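PDB 1DBW: transcriptional regulatory protein FixJ from Sinorhizobium meliloti, which acts, through the receiver domain present in this structure, as the response regulator partner of FixL, inducing nifA and fixK expression when activated. Local coordinates for residues Val91-Lys95 against Ala96-Asp100; Asp100-Glu103 against Lys104-Asp108; Thr109-Ile112 against Glu113-Arg117. The protein carries 2 engineered substitutions. All blocks are in the same frame, centred on the assembly; numbering follows the deposited sequence.

Contact 1 (Val91-Lys95 against Ala96-Asp100)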
loop_
_atom_site.group_PDB
_atom_site.type_symbol
_atom_site.label_atom_id
_atom_site.label_comp_id
_atom_site.label_asym_id
_atom_site.label_seq_id
_atom_site.Cartn_x
_atom_site.Cartn_y
_atom_site.Cartn_z
ATOM N N VAL A 91 0.658 8.798 -11.948
ATOM C CA VAL A 91 0.714 10.242 -11.769
ATOM C C VAL A 91 -0.245 10.677 -10.661
ATOM O O VAL A 91 0.145 11.425 -9.768
ATOM C CB VAL A 91 0.392 10.965 -13.130
ATOM C CG1 VAL A 91 0.286 12.459 -12.955
ATOM C CG2 VAL A 91 1.481 10.603 -14.157
ATOM N N GLU A 92 -1.445 10.105 -10.670
ATOM C CA GLU A 92 -2.476 10.433 -9.694
ATOM C C GLU A 92 -2.122 9.955 -8.291
ATOM O O GLU A 92 -2.422 10.635 -7.322
ATOM C CB GLU A 92 -3.834 9.910 -10.144
ATOM C CG GLU A 92 -4.397 10.690 -11.347
ATOM C CD GLU A 92 -4.431 12.217 -11.126
ATOM O OE1 GLU A 92 -4.015 12.973 -12.039
ATOM O OE2 GLU A 92 -4.862 12.663 -10.033
ATOM N N ALA A 93 -1.392 8.851 -8.216
ATOM C CA ALA A 93 -0.965 8.295 -6.939
ATOM C C ALA A 93 0.020 9.243 -6.275
ATOM O O ALA A 93 -0.117 9.542 -5.077
ATOM C CB ALA A 93 -0.338 6.913 -7.138
ATOM N N MET A 94 0.963 9.780 -7.060
ATOM C CA MET A 94 1.946 10.706 -6.523
ATOM C C MET A 94 1.292 12.018 -6.141
ATOM O O MET A 94 1.665 12.611 -5.138
ATOM C CB MET A 94 3.108 10.948 -7.488
ATOM C CG MET A 94 3.885 9.709 -7.815
ATOM S SD MET A 94 4.334 8.785 -6.283
ATOM C CE MET A 94 5.568 9.793 -5.710
ATOM N N LYS A 95 0.345 12.477 -6.967
ATOM C CA LYS A 95 -0.395 13.709 -6.694
ATOM C C LYS A 95 -1.210 13.582 -5.400
ATOM O O LYS A 95 -1.320 14.531 -4.627
ATOM C CB LYS A 95 -1.337 14.049 -7.856
ATOM C CG LYS A 95 -2.134 15.328 -7.612
ATOM C CD LYS A 95 -2.604 15.969 -8.912
ATOM C CE LYS A 95 -3.115 17.391 -8.654
ATOM N NZ LYS A 95 -3.247 18.189 -9.922
ATOM N N ALA A 96 -1.705 12.375 -5.146
ATOM C CA ALA A 96 -2.510 12.058 -3.957
ATOM C C ALA A 96 -1.683 11.901 -2.674
ATOM O O ALA A 96 -2.248 11.706 -1.587
ATOM C CB ALA A 96 -3.331 10.794 -4.208
ATOM N N GLY A 97 -0.362 11.947 -2.795
ATOM C CA GLY A 97 0.477 11.865 -1.604
ATOM C C GLY A 97 1.213 10.570 -1.333
ATOM O O GLY A 97 1.898 10.436 -0.310
ATOM N N ALA A 98 1.160 9.647 -2.282
ATOM C CA ALA A 98 1.880 8.379 -2.125
ATOM C C ALA A 98 3.378 8.672 -2.029
ATOM O O ALA A 98 3.877 9.618 -2.627
ATOM C CB ALA A 98 1.600 7.472 -3.356
ATOM N N VAL A 99 4.080 7.905 -1.204
ATOM C CA VAL A 99 5.518 8.022 -1.041
ATOM C C VAL A 99 6.131 7.604 -2.370
ATOM O O VAL A 99 7.142 8.146 -2.803
ATOM C CB VAL A 99 6.027 7.043 0.062
ATOM C CG1 VAL A 99 7.558 6.862 -0.030
ATOM C CG2 VAL A 99 5.610 7.544 1.443
ATOM N N ASP A 100 5.523 6.609 -2.999
ATOM C CA ASP A 100 6.005 6.123 -4.288
ATOM C C ASP A 100 4.959 5.255 -4.941
ATOM O O ASP A 100 3.970 4.879 -4.327
ATOM C CB ASP A 100 7.288 5.298 -4.131
ATOM C CG ASP A 100 8.186 5.333 -5.388
ATOM O OD1 ASP A 100 7.821 5.926 -6.440
ATOM O OD2 ASP A 100 9.296 4.781 -5.310
HETATM O O HOH W 1 3.662 12.141 -3.435
#
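The amides of Gly97 and Ala98 fold back to the carbonyls of Met94 and Ala93 as helix 87-95 ends in a Schellman motif: Ala98 N bonds to Ala93 O at 3.1 Å, and inside that larger loop Gly97 N bonds to Met94 O at 3.2 Å. Gly97 has a positive phi (105°), where a CB would jam against the carbonyl of Ala96, so the turn itself calls for glycine. Ala98 then points its methyl back at the helix, with CB 3.2 Å from Ala93 O and 4.3 Å from Ala93 CB, although the Ala93 methyl points away. Met94 bends twice, at chi2 (-49°) and chi3 (-75°), and this curl swings its thioether over the departing chain. SD settles 3.7 Å from Asp100 CA, while the terminal CE lies 3.5 Å from Ala98 O. Shortened to an alanine, Met94 would lose SD and CE, which is likely to strip the Ala98-Asp100 backbone of this apolar cover and open a gap beside the Ala98 methyl. One water donates to both Met94 O and Ala98 O, tying the last turn to the exit loop. Val80 and Leu66 continue the packing around Ala98. The carbonyls of Ala93 and Met94 are thus met by N-H groups of the turn, that of Met94 by water too, while small methyls and a flexible thioether close the apolar side.

Contact 2 (Asp100-Glu103 against Lys104-Asp108)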
loop_
_atom_site.group_PDB
_atom_site.type_symbol
_atom_site.label_atom_id
_atom_site.label_comp_id
_atom_site.label_asym_id
_atom_site.label_seq_id
_atom_site.Cartn_x
_atom_site.Cartn_y
_atom_site.Cartn_z
ATOM N N ASP A 100 5.523 6.609 -2.999
ATOM C CA ASP A 100 6.005 6.123 -4.288
ATOM C C ASP A 100 4.959 5.255 -4.941
ATOM O O ASP A 100 3.970 4.879 -4.327
ATOM C CB ASP A 100 7.288 5.298 -4.131
ATOM C CG ASP A 100 8.186 5.333 -5.388
ATOM O OD1 ASP A 100 7.821 5.926 -6.440
ATOM O OD2 ASP A 100 9.296 4.781 -5.310
ATOM N N PHE A 101 5.152 5.005 -6.226
ATOM C CA PHE A 101 4.266 4.107 -6.940
ATOM C C PHE A 101 5.204 3.022 -7.436
ATOM O O PHE A 101 6.422 3.238 -7.547
ATOM C CB PHE A 101 3.614 4.764 -8.174
ATOM C CG PHE A 101 4.589 5.061 -9.285
ATOM C CD1 PHE A 101 4.788 4.149 -10.334
ATOM C CD2 PHE A 101 5.343 6.239 -9.268
ATOM C CE1 PHE A 101 5.732 4.419 -11.356
ATOM C CE2 PHE A 101 6.266 6.513 -10.264
ATOM C CZ PHE A 101 6.463 5.595 -11.320
ATOM N N ILE A 102 4.648 1.851 -7.679
ATOM C CA ILE A 102 5.418 0.759 -8.237
ATOM C C ILE A 102 4.600 0.144 -9.350
ATOM O O ILE A 102 3.545 -0.406 -9.114
ATOM C CB ILE A 102 5.692 -0.335 -7.226
ATOM C CG1 ILE A 102 6.517 0.221 -6.050
ATOM C CG2 ILE A 102 6.437 -1.497 -7.922
ATOM C CD1 ILE A 102 7.912 0.639 -6.409
ATOM N N GLU A 103 5.115 0.217 -10.569
ATOM C CA GLU A 103 4.425 -0.342 -11.723
ATOM C C GLU A 103 4.654 -1.862 -11.817
ATOM O O GLU A 103 5.776 -2.342 -11.640
ATOM C CB GLU A 103 4.967 0.354 -12.991
ATOM C CG GLU A 103 4.361 -0.153 -14.291
ATOM C CD GLU A 103 5.053 0.423 -15.531
ATOM O OE1 GLU A 103 5.954 1.292 -15.421
ATOM O OE2 GLU A 103 4.710 -0.033 -16.633
ATOM N N LYS A 104 3.574 -2.600 -12.059
ATOM C CA LYS A 104 3.602 -4.036 -12.223
ATOM C C LYS A 104 4.034 -4.423 -13.646
ATOM O O LYS A 104 3.760 -3.684 -14.605
ATOM C CB LYS A 104 2.197 -4.609 -12.009
ATOM C CG LYS A 104 1.668 -4.456 -10.620
ATOM C CD LYS A 104 0.425 -5.289 -10.390
ATOM C CE LYS A 104 -0.825 -4.587 -10.879
ATOM N NZ LYS A 104 -2.023 -5.326 -10.425
ATOM N N PRO A 105 4.777 -5.540 -13.790
ATOM C CA PRO A 105 5.245 -6.448 -12.728
ATOM C C PRO A 105 6.481 -5.826 -12.093
ATOM O O PRO A 105 7.176 -4.994 -12.721
ATOM C CB PRO A 105 5.639 -7.722 -13.494
ATOM C CG PRO A 105 4.927 -7.592 -14.829
ATOM C CD PRO A 105 5.015 -6.127 -15.125
ATOM N N PHE A 106 6.754 -6.190 -10.836
ATOM C CA PHE A 106 7.918 -5.650 -10.148
ATOM C C PHE A 106 8.739 -6.762 -9.522
ATOM O O PHE A 106 8.212 -7.838 -9.255
ATOM C CB PHE A 106 7.484 -4.670 -9.047
ATOM C CG PHE A 106 6.442 -5.233 -8.117
ATOM C CD1 PHE A 106 6.812 -6.084 -7.071
ATOM C CD2 PHE A 106 5.096 -4.981 -8.316
ATOM C CE1 PHE A 106 5.855 -6.686 -6.239
ATOM C CE2 PHE A 106 4.130 -5.572 -7.495
ATOM C CZ PHE A 106 4.514 -6.434 -6.449
ATOM N N GLU A 107 10.013 -6.476 -9.270
ATOM C CA GLU A 107 10.912 -7.420 -8.622
ATOM C C GLU A 107 10.653 -7.275 -7.126
ATOM O O GLU A 107 10.415 -6.169 -6.629
ATOM C CB GLU A 107 12.395 -7.051 -8.829
ATOM C CG GLU A 107 12.881 -6.974 -10.248
ATOM C CD GLU A 107 13.454 -8.276 -10.762
ATOM O OE1 GLU A 107 13.754 -9.188 -9.949
ATOM O OE2 GLU A 107 13.609 -8.379 -12.003
ATOM N N ASP A 108 10.814 -8.368 -6.413
ATOM C CA ASP A 108 10.627 -8.350 -4.970
ATOM C C ASP A 108 11.569 -7.341 -4.326
ATOM O O ASP A 108 11.167 -6.588 -3.450
ATOM C CB ASP A 108 10.896 -9.735 -4.386
ATOM C CG ASP A 108 9.855 -10.759 -4.814
ATOM O OD1 ASP A 108 8.727 -10.363 -5.171
ATOM O OD2 ASP A 108 10.172 -11.958 -4.782
#
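Ile102 meets Phe106 four residues further on, as the chain leaves strand 100-103 and folds back toward helix 108-119. Its CG2 branch lies 3.5 Å from Phe106 CB and 3.7 Å from Phe106 CG, so the methyl presses on the root of the aromatic side chain, and the two side chains cross at about a right angle. Ile102 holds CG2 opposite the backbone N while CG1 sits beside it (chi1 -61°); CG2 is thus given to Phe106, and the other branch to Ile111 of the following helix. Ile102 pairs in the backbone with Val80 and Thr82; its strand is one of the two outermost of the five-stranded parallel sheet of the CheY-like receiver fold, and the turn beyond it is the loop between the last strand and the last helix. Glu103 comes next. Its carbonyl O lies near the plane of the Phe106 ring, at the edge, and 3.9 Å from Phe106 CB. The side chain runs out extended, its CG 3.6 Å from Lys104 O, and OE2 takes a hydrogen bond from Gly85 N. Across the junction Lys104 bends at chi3 (-83°) and carries NZ to a salt bridge with OD2 of Asp54, one of the magnesium ligands and the predicted phosphorylation site, unmodified here; Arg56, which also takes part in magnesium binding, is close by. The peptide from Lys104 to Pro105 is cis, as is common in receiver domains, and it brings Pro105 O to 3.2 Å from Glu103 O, a pair of carbonyl oxygens that cannot bond. Lys104 O is hydrogen-bonded to His84 ND1, while the Phe106 ring packs on Ile111 and Glu107 takes the N-cap position of helix 108-119.

Contact 3 (Thr109-Ile112 against Glu113-Arg117)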
loop_
_atom_site.group_PDB
_atom_site.type_symbol
_atom_site.label_atom_id
_atom_site.label_comp_id
_atom_site.label_asym_id
_atom_site.label_seq_id
_atom_site.Cartn_x
_atom_site.Cartn_y
_atom_site.Cartn_z
ATOM N N THR A 109 12.816 -7.270 -4.793
ATOM C CA THR A 109 13.749 -6.325 -4.194
ATOM C C THR A 109 13.266 -4.886 -4.328
ATOM O O THR A 109 13.418 -4.099 -3.407
ATOM C CB THR A 109 15.152 -6.455 -4.803
ATOM O OG1 THR A 109 15.064 -6.200 -6.207
ATOM C CG2 THR A 109 15.697 -7.856 -4.574
ATOM N N VAL A 110 12.588 -4.582 -5.433
ATOM C CA VAL A 110 12.096 -3.237 -5.673
ATOM C C VAL A 110 10.953 -2.810 -4.752
ATOM O O VAL A 110 10.957 -1.673 -4.253
ATOM C CB VAL A 110 11.676 -3.036 -7.146
ATOM C CG1 VAL A 110 10.900 -1.744 -7.324
ATOM C CG2 VAL A 110 12.914 -2.979 -8.001
ATOM N N ILE A 111 9.991 -3.700 -4.520
ATOM C CA ILE A 111 8.892 -3.341 -3.642
ATOM C C ILE A 111 9.419 -3.295 -2.206
ATOM O O ILE A 111 9.001 -2.454 -1.420
ATOM C CB ILE A 111 7.697 -4.307 -3.769
ATOM C CG1 ILE A 111 6.494 -3.765 -2.988
ATOM C CG2 ILE A 111 8.044 -5.682 -3.253
ATOM C CD1 ILE A 111 6.051 -2.416 -3.423
ATOM N N ILE A 112 10.341 -4.186 -1.867
ATOM C CA ILE A 112 10.908 -4.171 -0.504
ATOM C C ILE A 112 11.637 -2.834 -0.239
ATOM O O ILE A 112 11.494 -2.228 0.823
ATOM C CB ILE A 112 11.849 -5.377 -0.295
ATOM C CG1 ILE A 112 11.005 -6.657 -0.206
ATOM C CG2 ILE A 112 12.708 -5.207 0.973
ATOM C CD1 ILE A 112 11.808 -7.942 -0.312
ATOM N N GLU A 113 12.411 -2.356 -1.208
ATOM C CA GLU A 113 13.105 -1.084 -1.025
ATOM C C GLU A 113 12.120 0.071 -0.866
ATOM O O GLU A 113 12.338 0.956 -0.036
ATOM C CB GLU A 113 14.067 -0.814 -2.185
ATOM C CG GLU A 113 15.131 -1.896 -2.348
ATOM C CD GLU A 113 16.440 -1.569 -1.651
ATOM O OE1 GLU A 113 16.397 -0.958 -0.560
ATOM O OE2 GLU A 113 17.516 -1.932 -2.198
ATOM N N ALA A 114 11.045 0.068 -1.656
ATOM C CA ALA A 114 10.028 1.109 -1.562
ATOM C C ALA A 114 9.371 1.100 -0.171
ATOM O O ALA A 114 9.173 2.158 0.422
ATOM C CB ALA A 114 8.981 0.928 -2.658
ATOM N N ILE A 115 9.028 -0.092 0.338
ATOM C CA ILE A 115 8.414 -0.206 1.652
ATOM C C ILE A 115 9.369 0.291 2.746
ATOM O O ILE A 115 8.963 1.013 3.654
ATOM C CB ILE A 115 7.983 -1.689 1.959
ATOM C CG1 ILE A 115 6.870 -2.122 0.985
ATOM C CG2 ILE A 115 7.551 -1.793 3.434
ATOM C CD1 ILE A 115 6.533 -3.634 1.010
ATOM N N GLU A 116 10.650 -0.052 2.635
ATOM C CA GLU A 116 11.632 0.431 3.618
ATOM C C GLU A 116 11.743 1.972 3.551
ATOM O O GLU A 116 11.764 2.649 4.586
ATOM C CB GLU A 116 12.982 -0.248 3.373
ATOM C CG GLU A 116 12.911 -1.762 3.525
ATOM C CD GLU A 116 14.234 -2.450 3.210
ATOM O OE1 GLU A 116 14.421 -3.605 3.655
ATOM O OE2 GLU A 116 15.076 -1.846 2.510
ATOM N N ARG A 117 11.696 2.517 2.342
ATOM C CA ARG A 117 11.760 3.975 2.149
ATOM C C ARG A 117 10.543 4.621 2.800
ATOM O O ARG A 117 10.660 5.645 3.474
ATOM C CB ARG A 117 11.738 4.321 0.659
ATOM C CG ARG A 117 12.928 5.136 0.152
ATOM C CD ARG A 117 14.221 4.327 0.114
ATOM N NE ARG A 117 14.700 3.985 1.453
ATOM C CZ ARG A 117 15.194 2.793 1.792
ATOM N NH1 ARG A 117 15.281 1.827 0.880
ATOM N NH2 ARG A 117 15.582 2.565 3.047
#
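Ile111 and Ile115, one turn apart on helix 108-119, touch through Ile111 CG1 and Ile115 CD1 at 4.0 Å. Different torsions bring these branches together: Ile111 sets CG1 opposite its backbone N (chi1 -171°), whereas Ile115 swings CG1 to the side of its own N (chi1 -65°). The latter choice lays Ile115 CG1 only 3.2 Å from Ile111 O, over a carbonyl already bonded to Ile115 N at 2.9 Å. Ile112 and Glu116 make the neighbouring pair, running side by side and pointing the same way. Here the Ile112 CG2 methyl rests 3.6 Å from Glu116 OE1, and the glutamate's CG sits 3.1 Å from Ile112 O, so the extended chain lies along Ile112 as far as its carboxylate. Glu113 starts the same way, with CG 3.0 Å from Thr109 O, but a sharp bend at chi2 (-95°) turns the carboxylate along the helix to Arg117. Arg117 NH1 reaches Glu113 OE1 at 3.3 Å in a salt bridge whose hydrogen bond is weak, with the oxygen in the guanidinium plane at its edge; NH2 has a second charged partner in Glu120. Below the side chains the amides of residues 113 to 116 bond regularly to carbonyls four residues earlier. Met22 and Leu23 of helix 13-25 cover the isoleucines, and Ile102 of strand 100-103 also meets Val110 and Ala114. This is an amphipathic helix, the last of the receiver's doubly wound beta/alpha fold, with its apolar residues against strand 100-103 and helix 13-25, and with Glu113 and Arg117 on the exposed side.

Overall arrangement
The three contacts follow one another along the end of the receiver domain, from helix 87-95 through strand 100-103 to helix 108-119. Contacts 1 and 2 share Asp100, and Met94 SD packs by Phe101 N; contacts 2 and 3 meet where Ile102 and Phe106 touch Ile111, whereas contacts 1 and 3 do not touch. Contact 2 lies mostly at the surface, though it borders the magnesium site, with its predicted phosphorylation aspartate, through Lys104. The others are partly buried, with exposed and buried residues mixed. Chemistry follows place: contact 1 ends a helix with backbone bonds and water, contact 2 has apolar packing without a hydrogen bond across it, and contact 3 adds isoleucine packing to regular helix bonds.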